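Side-chain contacts in SusD homolog (Bacteroides thetaiotaomicron, PDB 4MRU), which probably binds mucin O-glycans as an outer-membrane lipoprotein of the SusD family, whose helical part is TPR-like: residues A[199-204]-A[328-333]; A[205-210]-A[221-226]; A[334-339]-A[431-436]. All coordinates share one frame; numbering follows the deposited sequence. Where two conformers were deposited one is given.

All three contacts are buried, although contact 2 reaches toward the surface through the partly exposed Ile222. Helix 192-209 serves contacts 1 and 2, and helix 327-339 serves contacts 1 and 3, so contact 1 joins the other two. In sequence, contact 2 is nested inside the loop closed by contact 1, whereas contact 3 follows. Contacts 1 and 2 are mainly apolar: leucine and valine branches with a serine in the first, two alanine methyls and an isoleucine branch in the second. Contact 3, whose centre lies closest to the centre of the folded chain (about 12 Å), is ionic. Salt bridges Arg205-Glu329 and Arg209-Glu433 tie contact 2 to contacts 1 and 3 respectively.

Contact 1. Residues A[199-204]-A[328-333]. With EDO (1,2-ethanediol), chain E.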
loop_
_atom_site.group_PDB
_atom_site.type_symbol
_atom_site.label_atom_id
_atom_site.label_comp_id
_atom_site.label_asym_id
_atom_site.label_seq_id
_atom_site.Cartn_x
_atom_site.Cartn_y
_atom_site.Cartn_z
ATOM N N LEU A 199 12.249 -8.463 -6.403
ATOM C CA LEU A 199 13.076 -8.171 -5.209
ATOM C C LEU A 199 13.761 -6.819 -5.311
ATOM O O LEU A 199 13.785 -6.039 -4.351
ATOM C CB LEU A 199 14.109 -9.278 -5.029
ATOM C CG LEU A 199 15.020 -9.296 -3.823
ATOM C CD1 LEU A 199 15.428 -10.740 -3.555
ATOM C CD2 LEU A 199 16.236 -8.424 -4.039
ATOM N N HIS A 200 14.332 -6.537 -6.473
ATOM C CA HIS A 200 14.972 -5.221 -6.697
ATOM C C HIS A 200 13.983 -4.051 -6.646
ATOM O O HIS A 200 14.316 -2.955 -6.189
ATOM C CB HIS A 200 15.723 -5.233 -8.007
ATOM C CG HIS A 200 16.790 -6.275 -8.064
ATOM N ND1 HIS A 200 17.078 -6.991 -9.217
ATOM C CD2 HIS A 200 17.574 -6.795 -7.094
ATOM C CE1 HIS A 200 18.049 -7.847 -8.957
ATOM N NE2 HIS A 200 18.339 -7.771 -7.670
ATOM N N SER A 201 12.780 -4.278 -7.140
ATOM C CA SER A 201 11.741 -3.284 -7.087
ATOM C C SER A 201 11.330 -2.998 -5.610
ATOM O O SER A 201 11.146 -1.880 -5.232
ATOM C CB SER A 201 10.540 -3.733 -7.927
ATOM O OG SER A 201 10.948 -4.046 -9.260
ATOM N N LEU A 202 11.223 -4.041 -4.805
ATOM C CA LEU A 202 10.921 -3.874 -3.386
ATOM C C LEU A 202 12.044 -3.136 -2.675
ATOM O O LEU A 202 11.762 -2.287 -1.828
ATOM C CB LEU A 202 10.731 -5.221 -2.735
ATOM C CG LEU A 202 10.286 -5.297 -1.277
ATOM C CD1 LEU A 202 8.995 -4.532 -1.071
ATOM C CD2 LEU A 202 10.130 -6.758 -0.868
ATOM N N GLN A 203 13.306 -3.461 -2.991
ATOM C CA GLN A 203 14.441 -2.702 -2.442
ATOM C C GLN A 203 14.325 -1.214 -2.800
ATOM O O GLN A 203 14.578 -0.353 -1.965
ATOM C CB GLN A 203 15.764 -3.219 -2.948
ATOM C CG GLN A 203 16.167 -4.592 -2.452
ATOM C CD GLN A 203 17.366 -5.161 -3.231
ATOM O OE1 GLN A 203 17.453 -5.045 -4.460
ATOM N NE2 GLN A 203 18.296 -5.776 -2.501
ATOM N N LEU A 204 13.930 -0.925 -4.025
ATOM C CA LEU A 204 13.731 0.449 -4.467
ATOM C C LEU A 204 12.621 1.160 -3.667
ATOM O O LEU A 204 12.780 2.292 -3.228
ATOM C CB LEU A 204 13.403 0.457 -5.958
ATOM C CG LEU A 204 13.102 1.816 -6.597
ATOM C CD1 LEU A 204 14.268 2.775 -6.412
ATOM C CD2 LEU A 204 12.791 1.636 -8.066
ATOM N N SER A 328 4.414 0.447 -13.490
ATOM C CA SER A 328 4.047 1.855 -13.262
ATOM C C SER A 328 4.588 2.361 -11.930
ATOM O O SER A 328 5.196 3.423 -11.854
ATOM C CB SER A 328 2.528 2.047 -13.298
ATOM O OG SER A 328 2.185 3.390 -13.088
ATOM N N GLU A 329 4.418 1.582 -10.875
ATOM C CA GLU A 329 4.899 2.007 -9.536
ATOM C C GLU A 329 6.412 2.203 -9.549
ATOM O O GLU A 329 6.959 3.203 -9.048
ATOM C CB GLU A 329 4.511 1.015 -8.431
ATOM C CG GLU A 329 5.073 1.432 -7.045
ATOM C CD GLU A 329 4.908 0.430 -5.864
ATOM O OE1 GLU A 329 4.185 -0.588 -5.959
ATOM O OE2 GLU A 329 5.547 0.682 -4.807
ATOM N N VAL A 330 7.114 1.268 -10.178
ATOM C CA VAL A 330 8.583 1.344 -10.275
ATOM C C VAL A 330 9.028 2.583 -11.061
ATOM O O VAL A 330 9.936 3.280 -10.650
ATOM C CB VAL A 330 9.144 0.050 -10.916
ATOM C CG1 VAL A 330 10.601 0.212 -11.338
ATOM C CG2 VAL A 330 9.029 -1.066 -9.919
ATOM N N ALA A 331 8.311 2.909 -12.141
ATOM C CA ALA A 331 8.598 4.110 -12.894
ATOM C C ALA A 331 8.407 5.372 -12.037
ATOM O O ALA A 331 9.208 6.286 -12.127
ATOM C CB ALA A 331 7.750 4.182 -14.170
ATOM N N PHE A 332 7.348 5.433 -11.225
ATOM C CA PHE A 332 7.117 6.598 -10.359
ATOM C C PHE A 332 8.147 6.699 -9.258
ATOM O O PHE A 332 8.566 7.792 -8.874
ATOM C CB PHE A 332 5.690 6.582 -9.784
ATOM C CG PHE A 332 4.641 6.848 -10.817
ATOM C CD1 PHE A 332 4.686 7.999 -11.592
ATOM C CD2 PHE A 332 3.595 5.975 -11.001
ATOM C CE1 PHE A 332 3.702 8.245 -12.538
ATOM C CE2 PHE A 332 2.603 6.204 -11.947
ATOM C CZ PHE A 332 2.635 7.361 -12.701
ATOM N N LEU A 333 8.631 5.563 -8.777
ATOM C CA LEU A 333 9.725 5.564 -7.808
ATOM C C LEU A 333 10.997 6.115 -8.455
ATOM O O LEU A 333 11.712 6.917 -7.863
ATOM C CB LEU A 333 9.967 4.159 -7.246
ATOM C CG LEU A 333 8.890 3.673 -6.258
ATOM C CD1 LEU A 333 8.933 2.164 -6.093
ATOM C CD2 LEU A 333 9.087 4.355 -4.923
HETATM C C1 EDO E . 21.359 -6.255 -4.409
HETATM O O1 EDO E . 20.337 -7.164 -4.001
HETATM C C2 EDO E . 20.896 -5.561 -5.667
HETATM O O2 EDO E . 19.939 -4.596 -5.250
#
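While Leu204 and Val330 meet between the helices, the flat groups of 199-204 serve a separate polar site. Gln203 OE1 lies in the plane of the His200 ring, at its edge, and 1,2-ethanediol (probably from the crystallisation liquor) approaches that ring obliquely. The Gln203 amide grips the diol at both ends: OE1 accepts from O2 at 2.6 Å, and NE2 donates to O1 at 2.9 Å, with an N-H...O angle of 166°. Asp167 OD2 binds both the diol and His200 NE2, while Gly230 O takes His200 ND1; partners on both nitrogens would suit a doubly protonated ring.

Across the helices the contact is apolar. Leu204 CD2 reaches Leu333 CB at 3.9 Å and Val330 CG1 at 4.2 Å; the two leucine side chains lie alongside each other, running in opposing directions. With CG anti to the backbone N (chi1 178°) and CD2 in turn anti to CA, Leu204 is fully extended along this branch. Val330 CG2 packs on Ser201 OG at 3.6 Å; that hydroxyl is engaged by Leu197 O and Ile232 N.

The short segments' axes approach to 10.4 Å at 41°. Val231, in the loop after helix 216-229, touches both Ser201 and Val330. Helix 104-125 covers Leu199 and Leu202 on helix 192-209, whereas helices 348-363 and 408-423 pack against helix 327-339, so the contact is buried among helices.

Contact 2. Residues A[205-210]-A[221-226]; sequences RMAMRL and SIAEKA. With EDO (1,2-ethanediol), chain F.
Ile222 holds CG1 beside its backbone N (chi1 -71°), which sets the CG2 branch anti to that nitrogen and brings it to Ala207 CB at 4.1 Å. The alanine methyl has a second neighbour in Ala223 CB, 3.8 Å away, so it rests against two successive residues of 221-226. It also lies 3.9 Å from Ala223 N, close to the backbone itself. With alanine on both sides at the closest point, the CA atoms of Ala207 and Ala223 come within 5.7 Å, and helices 192-209 and 216-229, consecutive in the chain, pack closely there. Trp342 from a loop touches both Ala223 and Met208, a selenomethionine.

Arg205 serves a different neighbourhood. A bend at chi3 (-89°) turns the guanidinium from the line of its otherwise extended chain, and its two terminal nitrogens hold a 1,2-ethanediol, probably from the crystallisation liquor. NH1 donates to the diol O1 at 2.9 Å, in the guanidinium plane, and NH2 donates to O2 at 3.1 Å. Trp324 O and Asn426 ND2 also bond it. Arg205 NE forms a salt bridge with Glu329 OE2, and Gln119 OE1 takes a further bond from NH1.

Between the two segments no hydrogen bond or charge pairing contributes: dispersion between small apolar groups and their burial would supply the attraction, while the charged ends of Arg205 and Arg209 pair outside the two segments, with Glu329 and Glu433 among others.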
loop_
_atom_site.group_PDB
_atom_site.type_symbol
_atom_site.label_atom_id
_atom_site.label_comp_id
_atom_site.label_asym_id
_atom_site.label_seq_id
_atom_site.Cartn_x
_atom_site.Cartn_y
_atom_site.Cartn_z
ATOM N N ARG A 205 11.495 0.477 -3.497
ATOM C CA ARG A 205 10.381 1.027 -2.739
ATOM C C ARG A 205 10.802 1.356 -1.302
ATOM O O ARG A 205 10.554 2.424 -0.806
ATOM C CB ARG A 205 9.240 0.023 -2.702
ATOM C CG ARG A 205 8.042 0.509 -1.930
ATOM C CD ARG A 205 7.109 -0.647 -1.544
ATOM N NE ARG A 205 6.118 -0.900 -2.580
ATOM C CZ ARG A 205 5.230 -1.893 -2.524
ATOM N NH1 ARG A 205 5.238 -2.727 -1.487
ATOM N NH2 ARG A 205 4.348 -2.048 -3.505
HETATM N N MSE A 206 11.451 0.394 -0.659
HETATM C CA MSE A 206 11.867 0.548 0.727
HETATM C C MSE A 206 12.954 1.588 0.881
HETATM O O MSE A 206 12.935 2.356 1.841
HETATM C CB MSE A 206 12.369 -0.796 1.208
HETATM C CG MSE A 206 11.221 -1.785 1.386
HETATM SE SE MSE A 206 11.964 -3.572 1.834
HETATM C CE MSE A 206 13.357 -3.065 3.144
ATOM N N ALA A 207 13.871 1.666 -0.069
ATOM C CA ALA A 207 14.854 2.758 -0.063
ATOM C C ALA A 207 14.173 4.120 -0.115
ATOM O O ALA A 207 14.522 5.028 0.643
ATOM C CB ALA A 207 15.848 2.594 -1.208
HETATM N N MSE A 208 13.205 4.308 -1.018
HETATM C CA MSE A 208 12.578 5.627 -1.173
HETATM C C MSE A 208 11.839 6.017 0.100
HETATM O O MSE A 208 11.839 7.179 0.492
HETATM C CB MSE A 208 11.617 5.620 -2.382
HETATM C CG MSE A 208 11.272 7.029 -2.842
HETATM SE SE MSE A 208 12.859 7.967 -3.589
HETATM C CE MSE A 208 13.342 6.657 -4.949
ATOM N N ARG A 209 11.330 5.024 0.807
ATOM C CA ARG A 209 10.592 5.205 2.049
ATOM C C ARG A 209 11.438 5.913 3.079
ATOM O O ARG A 209 10.890 6.667 3.872
ATOM C CB ARG A 209 10.098 3.863 2.623
ATOM C CG ARG A 209 9.062 4.044 3.723
ATOM C CD ARG A 209 7.617 4.187 3.203
ATOM N NE ARG A 209 7.095 2.863 2.884
ATOM C CZ ARG A 209 6.510 2.466 1.767
ATOM N NH1 ARG A 209 6.257 3.294 0.754
ATOM N NH2 ARG A 209 6.129 1.193 1.699
ATOM N N LEU A 210 12.762 5.701 3.039
ATOM C CA LEU A 210 13.650 6.233 4.060
ATOM C C LEU A 210 14.377 7.529 3.665
ATOM O O LEU A 210 15.344 7.949 4.346
ATOM C CB LEU A 210 14.703 5.183 4.439
ATOM C CG LEU A 210 14.199 3.764 4.731
ATOM C CD1 LEU A 210 15.349 2.913 5.245
ATOM C CD2 LEU A 210 13.043 3.779 5.702
ATOM N N SER A 221 21.971 4.609 -2.105
ATOM C CA SER A 221 22.902 3.609 -2.612
ATOM C C SER A 221 22.164 2.321 -2.895
ATOM O O SER A 221 22.317 1.744 -3.945
ATOM C CB SER A 221 24.013 3.372 -1.594
ATOM O OG SER A 221 24.859 2.352 -2.008
ATOM N N ILE A 222 21.301 1.927 -1.964
ATOM C CA ILE A 222 20.463 0.725 -2.159
ATOM C C ILE A 222 19.587 0.883 -3.400
ATOM O O ILE A 222 19.543 -0.024 -4.253
ATOM C CB ILE A 222 19.618 0.440 -0.910
ATOM C CG1 ILE A 222 20.526 -0.060 0.222
ATOM C CG2 ILE A 222 18.497 -0.570 -1.187
ATOM C CD1 ILE A 222 19.908 0.110 1.606
ATOM N N ALA A 223 18.943 2.040 -3.542
ATOM C CA ALA A 223 18.071 2.291 -4.707
ATOM C C ALA A 223 18.824 2.240 -6.026
ATOM O O ALA A 223 18.368 1.627 -6.991
ATOM C CB ALA A 223 17.386 3.636 -4.568
ATOM N N GLU A 224 19.979 2.901 -6.062
ATOM C CA GLU A 224 20.796 2.919 -7.244
ATOM C C GLU A 224 21.272 1.515 -7.627
ATOM O O GLU A 224 21.204 1.127 -8.796
ATOM C CB GLU A 224 21.992 3.879 -7.059
ATOM C CG GLU A 224 21.516 5.328 -7.047
ATOM C CD GLU A 224 22.589 6.349 -6.706
ATOM O OE1 GLU A 224 23.648 5.995 -6.145
ATOM O OE2 GLU A 224 22.360 7.548 -6.944
ATOM N N LYS A 225 21.733 0.742 -6.659
ATOM C CA LYS A 225 22.186 -0.619 -6.954
ATOM C C LYS A 225 21.030 -1.504 -7.425
ATOM O O LYS A 225 21.209 -2.357 -8.324
ATOM C CB LYS A 225 22.864 -1.278 -5.760
ATOM C CG LYS A 225 24.232 -0.677 -5.506
ATOM C CD LYS A 225 24.830 -1.193 -4.184
ATOM C CE LYS A 225 26.189 -0.551 -3.918
ATOM N NZ LYS A 225 26.994 -1.341 -2.948
ATOM N N ALA A 226 19.858 -1.294 -6.834
ATOM C CA ALA A 226 18.664 -2.070 -7.189
ATOM C C ALA A 226 18.247 -1.836 -8.642
ATOM O O ALA A 226 18.018 -2.787 -9.376
ATOM C CB ALA A 226 17.532 -1.718 -6.267
HETATM C C1 EDO F . 3.573 -5.660 -1.526
HETATM O O1 EDO F . 3.448 -4.755 -0.424
HETATM C C2 EDO F . 2.258 -5.538 -2.214
HETATM O O2 EDO F . 2.235 -4.190 -2.647
#

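Contact 3. Residues A[334-339]-A[431-436]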
loop_
_atom_site.group_PDB
_atom_site.type_symbol
_atom_site.label_atom_id
_atom_site.label_comp_id
_atom_site.label_asym_id
_atom_site.label_seq_id
_atom_site.Cartn_x
_atom_site.Cartn_y
_atom_site.Cartn_z
ATOM N N ARG A 334 11.304 5.658 -9.650
ATOM C CA ARG A 334 12.455 6.177 -10.372
ATOM C C ARG A 334 12.278 7.666 -10.684
ATOM O O ARG A 334 13.248 8.410 -10.637
ATOM C CB ARG A 334 12.723 5.354 -11.647
ATOM C CG ARG A 334 13.212 3.960 -11.303
ATOM C CD ARG A 334 13.272 3.059 -12.498
ATOM N NE ARG A 334 14.507 3.241 -13.247
ATOM C CZ ARG A 334 14.788 2.561 -14.342
ATOM N NH1 ARG A 334 13.913 1.686 -14.820
ATOM N NH2 ARG A 334 15.955 2.735 -14.951
ATOM N N ALA A 335 11.054 8.114 -10.988
ATOM C CA ALA A 335 10.839 9.521 -11.239
ATOM C C ALA A 335 11.198 10.360 -10.022
ATOM O O ALA A 335 11.833 11.383 -10.166
ATOM C CB ALA A 335 9.385 9.823 -11.669
ATOM N N GLU A 336 10.689 9.972 -8.860
ATOM C CA GLU A 336 11.034 10.658 -7.587
ATOM C C GLU A 336 12.528 10.628 -7.309
ATOM O O GLU A 336 13.148 11.658 -6.956
ATOM C CB GLU A 336 10.279 10.037 -6.419
ATOM C CG GLU A 336 10.659 10.698 -5.108
ATOM C CD GLU A 336 9.893 10.199 -3.902
ATOM O OE1 GLU A 336 8.969 9.377 -4.081
ATOM O OE2 GLU A 336 10.223 10.621 -2.773
ATOM N N GLY A 337 13.126 9.446 -7.471
ATOM C CA GLY A 337 14.567 9.308 -7.279
ATOM C C GLY A 337 15.322 10.311 -8.145
ATOM O O GLY A 337 16.257 10.997 -7.687
ATOM N N ALA A 338 14.931 10.385 -9.417
ATOM C CA ALA A 338 15.594 11.242 -10.361
ATOM C C ALA A 338 15.421 12.738 -9.980
ATOM O O ALA A 338 16.369 13.512 -10.042
ATOM C CB ALA A 338 15.096 10.967 -11.785
ATOM N N LEU A 339 14.219 13.094 -9.545
ATOM C CA LEU A 339 13.944 14.422 -9.081
ATOM C C LEU A 339 14.829 14.770 -7.890
ATOM O O LEU A 339 15.241 15.912 -7.740
ATOM C CB LEU A 339 12.475 14.549 -8.719
ATOM C CG LEU A 339 11.977 15.968 -8.550
ATOM C CD1 LEU A 339 11.968 16.766 -9.861
ATOM C CD2 LEU A 339 10.586 15.942 -7.965
ATOM N N TRP A 431 -1.193 4.710 1.601
ATOM C CA TRP A 431 -1.217 5.362 2.912
ATOM C C TRP A 431 0.208 5.702 3.364
ATOM O O TRP A 431 0.444 6.813 3.868
ATOM C CB TRP A 431 -1.944 4.486 3.919
ATOM C CG TRP A 431 -1.974 5.025 5.317
ATOM C CD1 TRP A 431 -2.039 6.320 5.690
ATOM C CD2 TRP A 431 -1.975 4.256 6.526
ATOM N NE1 TRP A 431 -2.063 6.432 7.063
ATOM C CE2 TRP A 431 -2.036 5.184 7.607
ATOM C CE3 TRP A 431 -1.929 2.886 6.807
ATOM C CZ2 TRP A 431 -2.059 4.786 8.943
ATOM C CZ3 TRP A 431 -1.938 2.481 8.141
ATOM C CH2 TRP A 431 -2.018 3.435 9.195
ATOM N N SER A 432 1.134 4.761 3.194
ATOM C CA SER A 432 2.505 4.989 3.622
ATOM C C SER A 432 3.074 6.120 2.833
ATOM O O SER A 432 3.739 6.976 3.376
ATOM C CB SER A 432 3.338 3.711 3.481
ATOM O OG SER A 432 2.848 2.746 4.362
ATOM N N GLU A 433 2.815 6.139 1.526
ATOM C CA GLU A 433 3.372 7.206 0.714
ATOM C C GLU A 433 2.759 8.580 1.016
ATOM O O GLU A 433 3.417 9.616 0.857
ATOM C CB GLU A 433 3.222 6.833 -0.767
ATOM C CG GLU A 433 4.186 5.698 -1.134
ATOM C CD GLU A 433 5.626 6.151 -0.974
ATOM O OE1 GLU A 433 6.115 6.740 -1.955
ATOM O OE2 GLU A 433 6.219 6.005 0.144
ATOM N N HIS A 434 1.497 8.579 1.396
ATOM C CA HIS A 434 0.796 9.784 1.813
ATOM C C HIS A 434 1.367 10.304 3.126
ATOM O O HIS A 434 1.664 11.480 3.264
ATOM C CB HIS A 434 -0.743 9.569 1.921
ATOM C CG HIS A 434 -1.454 10.729 2.551
ATOM N ND1 HIS A 434 -1.801 11.864 1.852
ATOM C CD2 HIS A 434 -1.764 10.983 3.844
ATOM C CE1 HIS A 434 -2.307 12.758 2.679
ATOM N NE2 HIS A 434 -2.332 12.237 3.888
ATOM N N ARG A 435 1.588 9.416 4.073
ATOM C CA ARG A 435 2.295 9.809 5.296
ATOM C C ARG A 435 3.719 10.377 5.042
ATOM O O ARG A 435 4.138 11.372 5.650
ATOM C CB ARG A 435 2.352 8.628 6.256
ATOM C CG ARG A 435 0.985 8.292 6.836
ATOM C CD ARG A 435 1.080 7.106 7.802
ATOM N NE ARG A 435 1.251 5.859 7.082
ATOM C CZ ARG A 435 1.702 4.719 7.614
ATOM N NH1 ARG A 435 2.057 4.668 8.877
ATOM N NH2 ARG A 435 1.832 3.639 6.842
ATOM N N ARG A 436 4.457 9.725 4.179
ATOM C CA ARG A 436 5.848 10.081 3.934
ATOM C C ARG A 436 5.961 11.446 3.271
ATOM O O ARG A 436 6.769 12.289 3.685
ATOM C CB ARG A 436 6.519 9.048 3.034
ATOM C CG ARG A 436 8.011 9.360 2.789
ATOM C CD ARG A 436 8.720 8.204 2.102
ATOM N NE ARG A 436 8.227 8.002 0.750
ATOM C CZ ARG A 436 8.673 8.629 -0.337
ATOM N NH1 ARG A 436 9.655 9.503 -0.260
ATOM N NH2 ARG A 436 8.103 8.392 -1.521
#
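A buried salt-bridge network of Glu336, Arg436 and Glu433 connects helix 327-339 to helix 427-437 within the TPR-like helical fold. The nearest CA atoms, of Glu336 and Glu433, are 11.8 Å apart, so long side chains span the gap. Glu336 is extended, with CG anti to its own N (chi1 178°), and runs across the gap to the oncoming side chain of Arg436. The grip is end-on: Arg436 NH1 donates to Glu336 OE2 at 2.8 Å and Arg436 NH2 to Glu336 OE1 at 2.9 Å, both on syn lone pairs. Carboxylate and guanidinium planes differ by just 15°.

Within its own helix Arg436 holds Glu433 side-on. Arg436 NE donates to Glu433 OE2 at 2.9 Å, nearly straight (171°), though both Glu433 oxygens are met from somewhat outside the carboxylate plane. Lys419 and Arg209 bind Glu433, and Arg340 binds Glu336, so further positive charge probably offsets the two acids. Met208 of helix 192-209 covers both Glu336 and Arg436.

NH2 of Arg436 is the shared atom: besides its bond to Glu336 it gives one of 2.6 Å to Glu433 OE1. Four bonds thus fix the guanidinium's rotation, and NH2 bridges OE1 atoms of the two glutamates that lie 4.4 Å apart.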